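Local coordinates for protein putative methyltransferase (Porphyromonas gingivalis, PDB 3LL7) that is of unconfirmed function but probably transfers methyl groups to a substrate not yet identified, at residues A[181-193]-A[209-222]. Residues are numbered along the deposited sequence; the frame is centred on the assembly and turned at random. Where two conformers were deposited one is given.
Sequences VYAIADCEPDLIP and LSPMIDLWDTLQSL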
loop_
_atom_site.group_PDB
_atom_site.type_symbol
_atom_site.label_atom_id
_atom_site.label_comp_id
_atom_site.label_asym_id
_atom_site.label_seq_id
_atom_site.Cartn_x
_atom_site.Cartn_y
_atom_site.Cartn_z
ATOM N N VAL A 181 12.020 -4.399 -14.529
ATOM C CA VAL A 181 11.603 -3.146 -13.891
ATOM C C VAL A 181 10.190 -2.671 -14.268
ATOM O O VAL A 181 9.706 -2.923 -15.377
ATOM C CB VAL A 181 12.624 -2.046 -14.178
ATOM N N TYR A 182 9.541 -1.985 -13.327
ATOM C CA TYR A 182 8.247 -1.340 -13.571
ATOM C C TYR A 182 8.448 0.175 -13.704
ATOM O O TYR A 182 8.733 0.869 -12.727
ATOM C CB TYR A 182 7.232 -1.685 -12.464
ATOM C CG TYR A 182 5.765 -1.356 -12.780
ATOM C CD1 TYR A 182 5.410 -0.502 -13.843
ATOM C CD2 TYR A 182 4.725 -1.875 -11.991
ATOM C CE1 TYR A 182 4.058 -0.182 -14.115
ATOM C CE2 TYR A 182 3.372 -1.562 -12.257
ATOM C CZ TYR A 182 3.052 -0.717 -13.316
ATOM O OH TYR A 182 1.732 -0.410 -13.581
ATOM N N ALA A 183 8.306 0.666 -14.933
ATOM C CA ALA A 183 8.483 2.080 -15.251
ATOM C C ALA A 183 7.152 2.764 -15.548
ATOM O O ALA A 183 6.182 2.120 -15.965
ATOM C CB ALA A 183 9.437 2.245 -16.437
ATOM N N ILE A 184 7.128 4.078 -15.334
ATOM C CA ILE A 184 5.981 4.930 -15.643
ATOM C C ILE A 184 5.522 4.810 -17.106
ATOM O O ILE A 184 4.341 5.001 -17.410
ATOM C CB ILE A 184 6.312 6.412 -15.301
ATOM C CG1 ILE A 184 5.049 7.196 -14.923
ATOM C CG2 ILE A 184 7.128 7.065 -16.438
ATOM C CD1 ILE A 184 4.473 6.810 -13.537
ATOM N N ALA A 185 6.460 4.485 -17.999
ATOM C CA ALA A 185 6.168 4.264 -19.417
ATOM C C ALA A 185 5.317 3.013 -19.645
ATOM O O ALA A 185 4.660 2.895 -20.670
ATOM C CB ALA A 185 7.472 4.190 -20.232
ATOM N N ASP A 186 5.318 2.100 -18.670
ATOM C CA ASP A 186 4.622 0.811 -18.790
ATOM C C ASP A 186 3.163 0.857 -18.329
ATOM O O ASP A 186 2.451 -0.145 -18.444
ATOM C CB ASP A 186 5.360 -0.280 -18.004
ATOM C CG ASP A 186 6.819 -0.410 -18.404
ATOM O OD1 ASP A 186 7.133 -0.265 -19.605
ATOM O OD2 ASP A 186 7.649 -0.654 -17.501
ATOM N N CYS A 187 2.729 2.007 -17.816
ATOM C CA CYS A 187 1.370 2.153 -17.279
ATOM C C CYS A 187 0.286 2.002 -18.339
ATOM O O CYS A 187 0.362 2.593 -19.419
ATOM C CB CYS A 187 1.207 3.480 -16.534
ATOM S SG CYS A 187 1.988 3.466 -14.901
ATOM N N GLU A 188 -0.711 1.187 -18.012
ATOM C CA GLU A 188 -1.890 0.994 -18.851
ATOM C C GLU A 188 -3.145 1.306 -18.021
ATOM O O GLU A 188 -3.498 0.525 -17.140
ATOM C CB GLU A 188 -1.937 -0.454 -19.346
ATOM C CG GLU A 188 -3.159 -0.792 -20.167
ATOM C CD GLU A 188 -3.045 -0.269 -21.572
ATOM O OE1 GLU A 188 -2.143 -0.741 -22.296
ATOM O OE2 GLU A 188 -3.852 0.611 -21.947
ATOM N N PRO A 189 -3.836 2.428 -18.312
ATOM C CA PRO A 189 -3.630 3.380 -19.423
ATOM C C PRO A 189 -2.404 4.265 -19.227
ATOM O O PRO A 189 -1.953 4.445 -18.088
ATOM C CB PRO A 189 -4.880 4.253 -19.357
ATOM C CG PRO A 189 -5.266 4.213 -17.896
ATOM C CD PRO A 189 -5.005 2.804 -17.492
ATOM N N ASP A 190 -1.887 4.821 -20.327
ATOM C CA ASP A 190 -0.719 5.706 -20.280
ATOM C C ASP A 190 -1.120 7.027 -19.628
ATOM O O ASP A 190 -2.047 7.694 -20.081
ATOM C CB ASP A 190 -0.155 5.923 -21.694
ATOM C CG ASP A 190 1.186 6.664 -21.703
ATOM O OD1 ASP A 190 1.731 7.011 -20.636
ATOM O OD2 ASP A 190 1.692 6.923 -22.811
ATOM N N LEU A 191 -0.423 7.389 -18.550
ATOM C CA LEU A 191 -0.820 8.530 -17.713
ATOM C C LEU A 191 -0.543 9.898 -18.326
ATOM O O LEU A 191 -1.190 10.894 -17.979
ATOM C CB LEU A 191 -0.143 8.452 -16.338
ATOM C CG LEU A 191 -0.480 7.273 -15.429
ATOM C CD1 LEU A 191 0.328 7.381 -14.141
ATOM C CD2 LEU A 191 -1.977 7.191 -15.120
ATOM N N ILE A 192 0.436 9.952 -19.218
ATOM C CA ILE A 192 0.824 11.222 -19.815
ATOM C C ILE A 192 -0.233 11.749 -20.802
ATOM O O ILE A 192 -0.710 12.871 -20.623
ATOM C CB ILE A 192 2.281 11.184 -20.346
ATOM C CG1 ILE A 192 3.230 11.030 -19.142
ATOM C CG2 ILE A 192 2.606 12.451 -21.117
ATOM C CD1 ILE A 192 4.579 10.369 -19.439
ATOM N N PRO A 193 -0.647 10.940 -21.806
ATOM C CA PRO A 193 -1.739 11.432 -22.649
ATOM C C PRO A 193 -3.051 11.615 -21.873
ATOM O O PRO A 193 -3.822 12.531 -22.179
ATOM C CB PRO A 193 -1.888 10.333 -23.714
ATOM C CG PRO A 193 -0.564 9.617 -23.711
ATOM C CD PRO A 193 -0.160 9.631 -22.274
ATOM N N LEU A 209 -0.161 4.097 -7.904
ATOM C CA LEU A 209 0.925 3.449 -8.627
ATOM C C LEU A 209 1.524 2.312 -7.823
ATOM O O LEU A 209 1.455 2.302 -6.591
ATOM C CB LEU A 209 2.010 4.465 -8.963
ATOM C CG LEU A 209 1.603 5.697 -9.768
ATOM C CD1 LEU A 209 2.780 6.672 -9.830
ATOM C CD2 LEU A 209 1.150 5.303 -11.169
ATOM N N SER A 210 2.105 1.332 -8.529
ATOM C CA SER A 210 2.790 0.218 -7.869
ATOM C C SER A 210 3.937 0.670 -6.965
ATOM O O SER A 210 4.676 1.569 -7.333
ATOM C CB SER A 210 3.374 -0.718 -8.924
ATOM O OG SER A 210 4.234 -1.651 -8.299
ATOM N N PRO A 211 4.120 0.016 -5.799
ATOM C CA PRO A 211 5.318 0.296 -4.997
ATOM C C PRO A 211 6.664 -0.034 -5.699
ATOM O O PRO A 211 7.716 0.297 -5.164
ATOM C CB PRO A 211 5.140 -0.579 -3.740
ATOM C CG PRO A 211 3.846 -1.181 -3.810
ATOM C CD PRO A 211 3.319 -1.083 -5.225
HETATM N N MSE A 212 6.622 -0.660 -6.873
HETATM C CA MSE A 212 7.849 -0.992 -7.604
HETATM C C MSE A 212 8.329 0.141 -8.514
HETATM O O MSE A 212 9.444 0.083 -9.031
HETATM C CB MSE A 212 7.670 -2.280 -8.420
HETATM C CG MSE A 212 7.313 -3.494 -7.578
HETATM SE SE MSE A 212 8.665 -3.872 -6.233
HETATM C CE MSE A 212 10.001 -4.755 -7.357
ATOM N N ILE A 213 7.487 1.156 -8.716
ATOM C CA ILE A 213 7.850 2.315 -9.543
ATOM C C ILE A 213 8.860 3.182 -8.827
ATOM O O ILE A 213 8.768 3.387 -7.624
ATOM C CB ILE A 213 6.616 3.191 -9.918
ATOM C CG1 ILE A 213 5.471 2.322 -10.424
ATOM C CG2 ILE A 213 6.971 4.221 -11.015
ATOM C CD1 ILE A 213 5.597 1.932 -11.859
ATOM N N ASP A 214 9.842 3.663 -9.579
ATOM C CA ASP A 214 10.847 4.571 -9.055
ATOM C C ASP A 214 10.215 5.947 -8.791
ATOM O O ASP A 214 9.540 6.498 -9.676
ATOM C CB ASP A 214 11.971 4.689 -10.089
ATOM C CG ASP A 214 13.165 5.432 -9.568
ATOM O OD1 ASP A 214 13.955 4.818 -8.821
ATOM O OD2 ASP A 214 13.326 6.619 -9.925
ATOM N N LEU A 215 10.432 6.501 -7.594
ATOM C CA LEU A 215 9.921 7.840 -7.264
ATOM C C LEU A 215 10.451 8.906 -8.181
ATOM O O LEU A 215 9.683 9.744 -8.655
ATOM C CB LEU A 215 10.245 8.260 -5.822
ATOM C CG LEU A 215 9.168 8.076 -4.783
ATOM C CD1 LEU A 215 9.168 6.617 -4.390
ATOM C CD2 LEU A 215 9.445 8.941 -3.558
ATOM N N TRP A 216 11.762 8.887 -8.423
ATOM C CA TRP A 216 12.379 9.933 -9.210
ATOM C C TRP A 216 11.916 9.816 -10.663
ATOM O O TRP A 216 11.554 10.819 -11.276
ATOM C CB TRP A 216 13.913 9.929 -9.054
ATOM C CG TRP A 216 14.583 11.153 -9.615
ATOM C CD1 TRP A 216 15.577 11.180 -10.554
ATOM C CD2 TRP A 216 14.302 12.526 -9.294
ATOM N NE1 TRP A 216 15.935 12.478 -10.834
ATOM C CE2 TRP A 216 15.167 13.324 -10.076
ATOM C CE3 TRP A 216 13.404 13.159 -8.423
ATOM C CZ2 TRP A 216 15.162 14.722 -10.014
ATOM C CZ3 TRP A 216 13.400 14.552 -8.365
ATOM C CH2 TRP A 216 14.274 15.315 -9.153
ATOM N N ASP A 217 11.848 8.590 -11.183
ATOM C CA ASP A 217 11.305 8.359 -12.529
ATOM C C ASP A 217 9.900 8.944 -12.646
ATOM O O ASP A 217 9.592 9.638 -13.617
ATOM C CB ASP A 217 11.264 6.864 -12.869
ATOM C CG ASP A 217 10.786 6.591 -14.311
ATOM O OD1 ASP A 217 11.548 6.899 -15.253
ATOM O OD2 ASP A 217 9.666 6.057 -14.504
ATOM N N THR A 218 9.055 8.665 -11.652
ATOM C CA THR A 218 7.717 9.223 -11.620
ATOM C C THR A 218 7.733 10.749 -11.663
ATOM O O THR A 218 7.015 11.346 -12.466
ATOM C CB THR A 218 6.922 8.765 -10.374
ATOM O OG1 THR A 218 6.834 7.336 -10.355
ATOM C CG2 THR A 218 5.500 9.364 -10.366
ATOM N N LEU A 219 8.528 11.364 -10.783
ATOM C CA LEU A 219 8.560 12.824 -10.656
ATOM C C LEU A 219 9.155 13.505 -11.890
ATOM O O LEU A 219 8.794 14.641 -12.204
ATOM C CB LEU A 219 9.284 13.266 -9.371
ATOM C CG LEU A 219 8.566 12.985 -8.036
ATOM C CD1 LEU A 219 9.437 13.380 -6.845
ATOM C CD2 LEU A 219 7.202 13.685 -7.945
ATOM N N GLN A 220 10.062 12.814 -12.580
ATOM C CA GLN A 220 10.634 13.327 -13.830
ATOM C C GLN A 220 9.680 13.172 -15.015
ATOM O O GLN A 220 9.763 13.935 -15.970
ATOM C CB GLN A 220 11.970 12.647 -14.152
ATOM C CG GLN A 220 13.118 13.040 -13.235
ATOM C CD GLN A 220 14.464 12.546 -13.747
ATOM O OE1 GLN A 220 14.687 11.342 -13.885
ATOM N NE2 GLN A 220 15.368 13.478 -14.029
ATOM N N SER A 221 8.775 12.197 -14.950
ATOM C CA SER A 221 7.945 11.835 -16.121
ATOM C C SER A 221 6.552 12.437 -16.168
ATOM O O SER A 221 5.960 12.558 -17.238
ATOM C CB SER A 221 7.807 10.321 -16.252
ATOM O OG SER A 221 9.067 9.690 -16.197
ATOM N N LEU A 222 6.005 12.766 -15.010
ATOM C CA LEU A 222 4.638 13.249 -14.946
ATOM C C LEU A 222 4.642 14.760 -14.819
ATOM O O LEU A 222 5.437 15.323 -14.064
ATOM C CB LEU A 222 3.896 12.602 -13.770
ATOM C CG LEU A 222 3.601 11.103 -13.889
ATOM C CD1 LEU A 222 2.868 10.592 -12.658
ATOM C CD2 LEU A 222 2.794 10.783 -15.160
HETATM O O HOH W 1 1.434 1.374 -11.473
#
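Tyr182 lays one face of its ring over the end of Ile213, whose CD1 methyl makes a CH-pi contact there, though its modelled closeness is doubtful. Ser210 CB meets the ring obliquely, 3.4 Å from Tyr182 CE2. With CG anti to the backbone N (chi1 -166°), the tyrosine reaches back along 209-213, and a water bridges its OH, at 2.8 Å, to the backbone N of Ser210. The Ser210 hydroxyl closes an ST turn by accepting from Met212 N, within the type I turn 210-213 that leads toward helix 215-221. This helix packs against the 181-186 segment and the start of helix 191-198, beside strand 204-209, which runs parallel to strand 166-173 in the large mixed sheet of the presumed methyltransferase domain. Asp214 caps the helix, its OD2 taking Asp217 N through the anti lone pair. In the first turn of the helix, Asp217 OD2 accepts a weak, fairly straight bond from Ile184 N (3.3 Å, 161°). Ile184 splits its branches: CG2 presses tightly on Ser221 CB at 3.3 Å, while CD1 enters among Leu209, Thr218 and Leu222. Ser221 OG donates back to Asp217 O, fixing the hydroxyl beside that methyl. Farther along, Leu191 CD1 touches Leu209 CD2 at 3.7 Å, and Leu222 CD2 rests against both Leu191 CB and Ile192 CG1.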